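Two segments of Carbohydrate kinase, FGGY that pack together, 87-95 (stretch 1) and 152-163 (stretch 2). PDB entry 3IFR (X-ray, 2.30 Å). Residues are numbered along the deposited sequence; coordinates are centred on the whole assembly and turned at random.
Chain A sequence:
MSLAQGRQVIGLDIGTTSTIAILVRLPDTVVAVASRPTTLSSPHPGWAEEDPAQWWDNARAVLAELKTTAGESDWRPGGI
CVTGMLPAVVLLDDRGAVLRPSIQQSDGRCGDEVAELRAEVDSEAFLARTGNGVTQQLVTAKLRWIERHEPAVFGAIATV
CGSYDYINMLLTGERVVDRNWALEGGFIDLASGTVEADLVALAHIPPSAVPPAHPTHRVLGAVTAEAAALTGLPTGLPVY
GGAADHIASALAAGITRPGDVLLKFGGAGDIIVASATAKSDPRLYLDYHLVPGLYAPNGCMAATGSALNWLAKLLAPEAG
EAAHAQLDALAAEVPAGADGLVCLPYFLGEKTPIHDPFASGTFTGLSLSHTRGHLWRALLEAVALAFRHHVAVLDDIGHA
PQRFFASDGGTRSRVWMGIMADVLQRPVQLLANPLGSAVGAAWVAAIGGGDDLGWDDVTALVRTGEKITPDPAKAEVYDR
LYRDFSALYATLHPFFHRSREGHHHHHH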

ATOM      1  N   PRO A  87       4.511   7.897   1.007  1.00 22.07           N
ATOM      2  CA  PRO A  87       5.253   9.020   0.415  1.00 19.52           C
ATOM      3  C   PRO A  87       6.709   8.976   0.875  1.00 22.86           C
ATOM      4  O   PRO A  87       6.975   9.002   2.084  1.00 21.29           O
ATOM      5  CB  PRO A  87       4.576  10.245   1.013  1.00 19.14           C
ATOM      6  CG  PRO A  87       3.369   9.739   1.776  1.00 20.88           C
ATOM      7  CD  PRO A  87       3.647   8.316   2.114  1.00 23.16           C
ATOM      8  N   ALA A  88       7.646   8.863  -0.067  1.00 19.72           N
ATOM      9  CA  ALA A  88       9.033   8.953   0.280  1.00 17.54           C
ATOM     10  C   ALA A  88       9.301  10.446   0.204  1.00 19.81           C
ATOM     11  O   ALA A  88       8.577  11.189  -0.484  1.00 18.23           O
ATOM     12  CB  ALA A  88       9.885   8.182  -0.708  1.00 19.15           C
ATOM     13  N   VAL A  89      10.297  10.904   0.946  1.00 19.39           N
ATOM     14  CA  VAL A  89      10.697  12.297   0.893  1.00 20.02           C
ATOM     15  C   VAL A  89      12.094  12.387   0.315  1.00 20.69           C
ATOM     16  O   VAL A  89      13.067  11.960   0.945  1.00 21.72           O
ATOM     17  CB  VAL A  89      10.694  12.932   2.292  1.00 22.78           C
ATOM     18  CG1 VAL A  89      11.304  14.336   2.259  1.00 20.56           C
ATOM     19  CG2 VAL A  89       9.264  12.959   2.875  1.00 19.61           C
ATOM     20  N   VAL A  90      12.168  12.938  -0.892  1.00 20.85           N
ATOM     21  CA  VAL A  90      13.408  13.193  -1.614  1.00 18.31           C
ATOM     22  C   VAL A  90      13.575  14.702  -1.758  1.00 19.07           C
ATOM     23  O   VAL A  90      12.620  15.371  -2.209  1.00 19.39           O
ATOM     24  CB  VAL A  90      13.318  12.576  -3.042  1.00 18.79           C
ATOM     25  CG1 VAL A  90      14.597  12.859  -3.836  1.00 17.51           C
ATOM     26  CG2 VAL A  90      13.104  11.098  -2.938  1.00 17.78           C
ATOM     27  N   LEU A  91      14.770  15.221  -1.417  1.00 18.40           N
ATOM     28  CA  LEU A  91      15.111  16.655  -1.509  1.00 19.20           C
ATOM     29  C   LEU A  91      16.145  16.984  -2.606  1.00 20.51           C
ATOM     30  O   LEU A  91      17.268  16.475  -2.605  1.00 20.40           O
ATOM     31  CB  LEU A  91      15.597  17.193  -0.150  1.00 19.60           C
ATOM     32  CG  LEU A  91      14.630  16.789   0.974  1.00 20.11           C
ATOM     33  CD1 LEU A  91      15.119  17.118   2.356  1.00 18.77           C
ATOM     34  CD2 LEU A  91      13.312  17.449   0.716  1.00 19.19           C
ATOM     35  N   LEU A  92      15.761  17.838  -3.549  1.00 20.31           N
ATOM     36  CA  LEU A  92      16.716  18.312  -4.544  1.00 20.46           C
ATOM     37  C   LEU A  92      17.030  19.791  -4.363  1.00 21.81           C
ATOM     38  O   LEU A  92      16.165  20.610  -4.022  1.00 21.74           O
ATOM     39  CB  LEU A  92      16.275  18.026  -5.993  1.00 20.16           C
ATOM     40  CG  LEU A  92      15.798  16.605  -6.305  1.00 20.98           C
ATOM     41  CD1 LEU A  92      15.315  16.481  -7.756  1.00 19.31           C
ATOM     42  CD2 LEU A  92      16.895  15.566  -5.964  1.00 20.09           C
ATOM     43  N   ASP A  93      18.295  20.127  -4.596  1.00 23.49           N
ATOM     44  CA  ASP A  93      18.719  21.510  -4.597  1.00 22.16           C
ATOM     45  C   ASP A  93      18.458  22.171  -5.962  1.00 25.80           C
ATOM     46  O   ASP A  93      17.813  21.595  -6.837  1.00 26.43           O
ATOM     47  CB  ASP A  93      20.176  21.564  -4.220  1.00 21.47           C
ATOM     48  CG  ASP A  93      21.094  21.072  -5.322  1.00 24.34           C
ATOM     49  OD1 ASP A  93      22.297  21.095  -5.048  1.00 24.46           O
ATOM     50  OD2 ASP A  93      20.656  20.661  -6.430  1.00 24.95           O
ATOM     51  N   ASP A  94      18.954  23.383  -6.166  1.00 29.90           N
ATOM     52  CA  ASP A  94      18.536  24.105  -7.362  1.00 30.77           C
ATOM     53  C   ASP A  94      19.138  23.496  -8.613  1.00 28.15           C
ATOM     54  O   ASP A  94      18.653  23.728  -9.707  1.00 27.63           O
ATOM     55  CB  ASP A  94      18.829  25.611  -7.250  1.00 33.85           C
ATOM     56  CG  ASP A  94      20.272  25.914  -6.899  1.00 33.59           C
ATOM     57  OD1 ASP A  94      21.144  25.018  -6.940  1.00 36.79           O
ATOM     58  OD2 ASP A  94      20.527  27.079  -6.568  1.00 39.80           O
ATOM     59  N   ARG A  95      20.188  22.704  -8.429  1.00 28.89           N
ATOM     60  CA  ARG A  95      20.879  22.042  -9.541  1.00 32.50           C
ATOM     61  C   ARG A  95      20.328  20.633  -9.834  1.00 32.14           C
ATOM     62  O   ARG A  95      20.808  19.925 -10.742  1.00 29.04           O
ATOM     63  CB  ARG A  95      22.388  21.975  -9.248  1.00 34.16           C
ATOM     64  CG  ARG A  95      23.205  23.137  -9.795  1.00 35.46           C
ATOM     65  CD  ARG A  95      22.766  23.450 -11.252  1.00 47.50           C
ATOM     66  NE  ARG A  95      22.667  22.238 -12.091  1.00 51.60           N
ATOM     67  CZ  ARG A  95      21.922  22.118 -13.200  1.00 56.62           C
ATOM     68  NH1 ARG A  95      21.179  23.146 -13.638  1.00 52.58           N
ATOM     69  NH2 ARG A  95      21.919  20.959 -13.870  1.00 46.82           N
ATOM     70  N   ALA A 152      20.382  23.608   7.164  1.00 21.94           N
ATOM     71  CA  ALA A 152      21.156  23.842   5.935  1.00 22.43           C
ATOM     72  C   ALA A 152      20.586  23.028   4.772  1.00 22.34           C
ATOM     73  O   ALA A 152      20.469  23.529   3.642  1.00 23.17           O
ATOM     74  CB  ALA A 152      22.643  23.543   6.137  1.00 18.96           C
ATOM     75  N   VAL A 153      20.223  21.777   5.038  1.00 20.89           N
ATOM     76  CA  VAL A 153      19.486  21.034   4.028  1.00 20.00           C
ATOM     77  C   VAL A 153      18.233  21.808   3.673  1.00 21.16           C
ATOM     78  O   VAL A 153      17.969  22.085   2.498  1.00 21.11           O
ATOM     79  CB  VAL A 153      19.130  19.627   4.500  1.00 19.06           C
ATOM     80  CG1 VAL A 153      18.314  18.896   3.435  1.00 17.33           C
ATOM     81  CG2 VAL A 153      20.446  18.862   4.757  1.00 21.02           C
ATOM     82  N   PHE A 154      17.492  22.208   4.701  1.00 20.91           N
ATOM     83  CA  PHE A 154      16.210  22.852   4.497  1.00 21.42           C
ATOM     84  C   PHE A 154      16.285  24.093   3.620  1.00 22.47           C
ATOM     85  O   PHE A 154      15.415  24.315   2.757  1.00 20.94           O
ATOM     86  CB  PHE A 154      15.547  23.201   5.823  1.00 21.76           C
ATOM     87  CG  PHE A 154      14.110  23.584   5.687  1.00 22.70           C
ATOM     88  CD1 PHE A 154      13.122  22.605   5.551  1.00 24.23           C
ATOM     89  CD2 PHE A 154      13.732  24.912   5.690  1.00 23.53           C
ATOM     90  CE1 PHE A 154      11.786  22.945   5.429  1.00 20.39           C
ATOM     91  CE2 PHE A 154      12.400  25.267   5.572  1.00 25.03           C
ATOM     92  CZ  PHE A 154      11.409  24.265   5.423  1.00 21.96           C
ATOM     93  N   GLY A 155      17.307  24.908   3.836  1.00 20.40           N
ATOM     94  CA  GLY A 155      17.387  26.173   3.118  1.00 22.18           C
ATOM     95  C   GLY A 155      17.770  25.964   1.656  1.00 19.72           C
ATOM     96  O   GLY A 155      17.498  26.801   0.790  1.00 17.17           O
ATOM     97  N   ALA A 156      18.411  24.833   1.378  1.00 17.76           N
ATOM     98  CA  ALA A 156      18.795  24.535  -0.003  1.00 19.28           C
ATOM     99  C   ALA A 156      17.714  23.860  -0.863  1.00 22.04           C
ATOM    100  O   ALA A 156      17.993  23.543  -2.005  1.00 22.36           O
ATOM    101  CB  ALA A 156      20.017  23.683  -0.019  1.00 19.75           C
ATOM    102  N   ILE A 157      16.514  23.622  -0.319  1.00 21.41           N
ATOM    103  CA  ILE A 157      15.491  22.835  -1.014  1.00 20.99           C
ATOM    104  C   ILE A 157      14.816  23.609  -2.129  1.00 22.54           C
ATOM    105  O   ILE A 157      14.112  24.596  -1.892  1.00 21.67           O
ATOM    106  CB  ILE A 157      14.364  22.332  -0.077  1.00 23.71           C
ATOM    107  CG1 ILE A 157      14.895  21.371   1.002  1.00 23.17           C
ATOM    108  CG2 ILE A 157      13.293  21.612  -0.875  1.00 21.30           C
ATOM    109  CD1 ILE A 157      13.925  21.109   2.088  1.00 17.02           C
ATOM    110  N   ALA A 158      15.021  23.116  -3.347  1.00 25.20           N
ATOM    111  CA  ALA A 158      14.396  23.634  -4.565  1.00 21.85           C
ATOM    112  C   ALA A 158      13.249  22.728  -5.008  1.00 20.84           C
ATOM    113  O   ALA A 158      12.257  23.191  -5.590  1.00 22.66           O
ATOM    114  CB  ALA A 158      15.441  23.729  -5.667  1.00 20.95           C
ATOM    115  N   THR A 159      13.387  21.428  -4.750  1.00 22.45           N
ATOM    116  CA  THR A 159      12.351  20.446  -5.103  1.00 20.11           C
ATOM    117  C   THR A 159      12.225  19.366  -4.030  1.00 21.66           C
ATOM    118  O   THR A 159      13.225  18.758  -3.569  1.00 19.55           O
ATOM    119  CB  THR A 159      12.683  19.784  -6.457  1.00 20.94           C
ATOM    120  OG1 THR A 159      12.756  20.780  -7.492  1.00 20.81           O
ATOM    121  CG2 THR A 159      11.671  18.717  -6.829  1.00 19.08           C
ATOM    122  N   VAL A 160      10.987  19.124  -3.632  1.00 20.51           N
ATOM    123  CA  VAL A 160      10.677  17.994  -2.782  1.00 19.67           C
ATOM    124  C   VAL A 160       9.707  17.112  -3.563  1.00 21.75           C
ATOM    125  O   VAL A 160       8.756  17.623  -4.192  1.00 18.36           O
ATOM    126  CB  VAL A 160      10.066  18.431  -1.434  1.00 22.50           C
ATOM    127  CG1 VAL A 160       8.814  19.332  -1.655  1.00 24.09           C
ATOM    128  CG2 VAL A 160       9.707  17.218  -0.610  1.00 19.68           C
ATOM    129  N   CYS A 161       9.999  15.806  -3.567  1.00 18.98           N
ATOM    130  CA  CYS A 161       9.230  14.827  -4.312  1.00 17.59           C
ATOM    131  C   CYS A 161       9.390  13.425  -3.722  1.00 18.22           C
ATOM    132  O   CYS A 161      10.104  13.257  -2.744  1.00 18.41           O
ATOM    133  CB  CYS A 161       9.648  14.831  -5.790  1.00 20.45           C
ATOM    134  SG  CYS A 161      11.319  14.216  -6.125  1.00 18.40           S
ATOM    135  N   GLY A 162       8.760  12.425  -4.343  1.00 17.24           N
ATOM    136  CA  GLY A 162       8.749  11.087  -3.813  1.00 15.69           C
ATOM    137  C   GLY A 162       9.685  10.245  -4.636  1.00 18.83           C
ATOM    138  O   GLY A 162      10.373  10.767  -5.505  1.00 16.47           O
ATOM    139  N   SER A 163       9.695   8.932  -4.393  1.00 18.05           N
ATOM    140  CA  SER A 163      10.707   8.081  -4.993  1.00 17.54           C
ATOM    141  C   SER A 163      10.474   7.935  -6.476  1.00 16.39           C
ATOM    142  O   SER A 163      11.337   8.260  -7.260  1.00 18.45           O
ATOM    143  CB  SER A 163      10.690   6.704  -4.364  1.00 17.34           C
ATOM    144  OG  SER A 163       9.374   6.191  -4.463  1.00 21.05           O
TER
HETATM  145  O   HOH W   1       7.151   8.426  -2.843  1.00 20.56           O
HETATM  146  O   HOH W   2      15.341  21.029  -8.513  1.00 26.38           O

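Adjacent antiparallel strands illustrate a general rule: the backbone fixes the register, and the side chains then settle into rotamers compatible with the neighbours that register gives them. In this FGGY carbohydrate kinase the strand segments 90-92 and 159-161 run at 161° to one another. Val-90 and Leu-92 form the hydrogen-bonded pairs with Cys-161 and Thr-159, respectively. Val-90 N donates to Cys-161 O at 2.8 Å and Cys-161 N returns a bond to Val-90 O at 3.0 Å; Leu-92 N to Thr-159 O, 2.7 Å and nearly linear at 177°, is matched by Thr-159 N to Leu-92 O at 3.0 Å. Leu-92 O also accepts from Ala-158 N at 2.8 Å, so one carbonyl serves two successive amides.

Between these pairs lies Leu-91 opposite Val-160, a non-hydrogen-bonded pair whose side chains share one face of the sheet. Leu-91 adopts the common mt rotamer (chi1 -49°, chi2 172°), which carries its methyl groups closer to the other stretch than its CA-to-CB direction alone would suggest. Its branched end reaches three residues of stretch 2: CD1 lies 3.8 Å from CG1 of Val-153 on the helix, CD2 packs 3.8 Å from Val-160 CG2, and Ile-157 CD1 lies near both Leu-91 methyls, 4.0 Å from CD2 and 4.2 Å from CD1. Ile-157 meets it in kind, since its mt conformation extends CD1 from a CB that points sideways. Val-160 is p (chi1 55°), unlike the t valines of this contact, and its CG2 lies 3.8 Å from Leu-91 CD2 and 4.4 Å from Val-89 CG1.

The other face carries Val-90, Leu-92, Thr-159 and Cys-161. Val-90, in the t rotamer, sets its CB 4.0 Å from SG of Cys-161, whose chi1 is p at 68°. Leu-92, again mt, meets Thr-159 with the two CB atoms 4.0 Å apart. Thr-159 is m, and this places its OG1 2.8 Å from a water, which donates a hydrogen bond to Asp-93 O at 3.0 Å, a polar link beside the apolar packing.

At the ends, the contacts involve small residues. Ala-158 CB comes within 3.4 Å of Asp-93 O and 3.5 Å of Asp-94 CA. Asp-93 itself is p, its carboxylate turned back to its own stretch, where OD2 accepts a weak bond from Arg-95 N at 2.9 Å. At the opposite end, Gly-162 brings its CA to 3.3 Å from Ala-88 O in a CA-H...O contact, and a water accepts from both Ala-88 N (2.9 Å) and Ser-163 N (3.0 Å).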